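Local coordinates for protein HTH-type transcriptional repressor NemR (Escherichia coli, PDB 4YZE) that represses transcription of the nemRA-gloA operon by binding the NemR box and responds to electrophiles and reactive chlorine species such as bleach, at the interface of chains A and B. Residues are numbered along the deposited sequence; one frame, centred on the assembly and turned at random. Chains: chain A/B, HTH-type transcriptional repressor NemR.

The interface of chains A and B. Residues chain A 177-178, 180; chain B 122, 125.
B:Arg125 caps the C-terminal end of A helix 158-179 by gripping two successive backbone carbonyls with one edge of its guanidinium. B:Arg125 NH2 donates to A:Lys177 O at 2.7 Å. B:Arg125 NE donates to A:Ile178 O at 3.1 Å. Both oxygens lie close to the guanidinium plane, and the angle of 166° at the NE hydrogen shows that the second bond is nearly straight. Two bonds to one edge should fix the rotation of the group. The side chain reaches this position because its CG is anti to the backbone N (chi1 -172°) and the chain runs extended from CG to NE. A cationic cap would be expected to stabilise the negative end of the helix dipole.

The tightly packed part lies over one face of this guanidinium, where A:Arg180, in the loop just beyond the helix, lays its aliphatic stem. A:Arg180 CG sits 3.6 Å from B:Arg125 CZ. A:Arg180 NE stands above the plane near its rim, 3.1 Å from B:Arg125 NH1, a packing contact between two donors and not a hydrogen bond. The guanidinium planes are steeply turned, so this is no parallel stack. The nearby carboxylate of B:Glu122 and the helix carbonyls would be expected to offset the crowding of charge.

The less well-defined part is the salt bridge between A:Arg180 NH2 and B:Glu122 OE2, modelled at a doubtful 2.4 Å and without hydrogen-bond geometry. The guanidinium and carboxylate planes are 48° apart, so the two groups do not pair flat. This interface joins two copies of the repressor, as is usual for TetR-family dimers, and its two-fold symmetry repeats the contact. The hydrogen bond from A:Arg180 NH2 to B:Glu122 OE1 is weak despite an ordinary length of 2.9 Å.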
# COMPACT_ATOMS: atom_id res chain seq x y z
N LYS A 177 -7.19 2.46 -5.24
CA LYS A 177 -7.39 3.86 -4.92
C LYS A 177 -6.76 4.73 -6.01
O LYS A 177 -7.41 5.61 -6.58
CB LYS A 177 -6.76 4.15 -3.56
CG LYS A 177 -6.86 5.56 -3.08
CD LYS A 177 -6.22 5.61 -1.71
CE LYS A 177 -5.94 7.01 -1.24
NZ LYS A 177 -4.92 6.98 -0.14
N ILE A 178 -5.50 4.43 -6.32
CA ILE A 178 -4.78 5.15 -7.35
C ILE A 178 -5.46 5.09 -8.70
O ILE A 178 -5.65 6.13 -9.33
CB ILE A 178 -3.34 4.64 -7.50
CG1 ILE A 178 -2.51 5.01 -6.27
CG2 ILE A 178 -2.67 5.26 -8.72
CD1 ILE A 178 -1.22 4.25 -6.19
N ARG A 180 -8.52 4.21 -9.33
CA ARG A 180 -9.99 4.31 -9.27
C ARG A 180 -10.67 3.14 -9.99
O ARG A 180 -11.61 3.32 -10.76
CB ARG A 180 -10.48 5.63 -9.87
CG ARG A 180 -9.76 6.89 -9.33
CD ARG A 180 -10.71 8.07 -9.44
NE ARG A 180 -10.04 9.32 -9.81
CZ ARG A 180 -9.82 9.70 -11.06
NH1 ARG A 180 -10.18 8.93 -12.07
NH2 ARG A 180 -9.22 10.85 -11.30
N GLU B 122 -5.37 15.54 -12.65
CA GLU B 122 -5.71 14.37 -13.44
C GLU B 122 -4.50 13.85 -14.21
O GLU B 122 -4.26 12.65 -14.23
CB GLU B 122 -6.86 14.67 -14.40
CG GLU B 122 -8.24 14.54 -13.76
CD GLU B 122 -8.43 13.20 -13.04
OE1 GLU B 122 -7.90 12.17 -13.51
OE2 GLU B 122 -9.11 13.19 -11.99
N ARG B 125 -2.26 11.95 -11.85
CA ARG B 125 -2.86 10.69 -11.43
C ARG B 125 -2.75 9.69 -12.57
O ARG B 125 -2.47 8.50 -12.36
CB ARG B 125 -4.31 10.89 -11.01
CG ARG B 125 -4.92 9.63 -10.37
CD ARG B 125 -6.21 9.99 -9.67
NE ARG B 125 -6.65 8.99 -8.70
CZ ARG B 125 -7.54 9.24 -7.75
NH1 ARG B 125 -8.08 10.46 -7.65
NH2 ARG B 125 -7.90 8.29 -6.90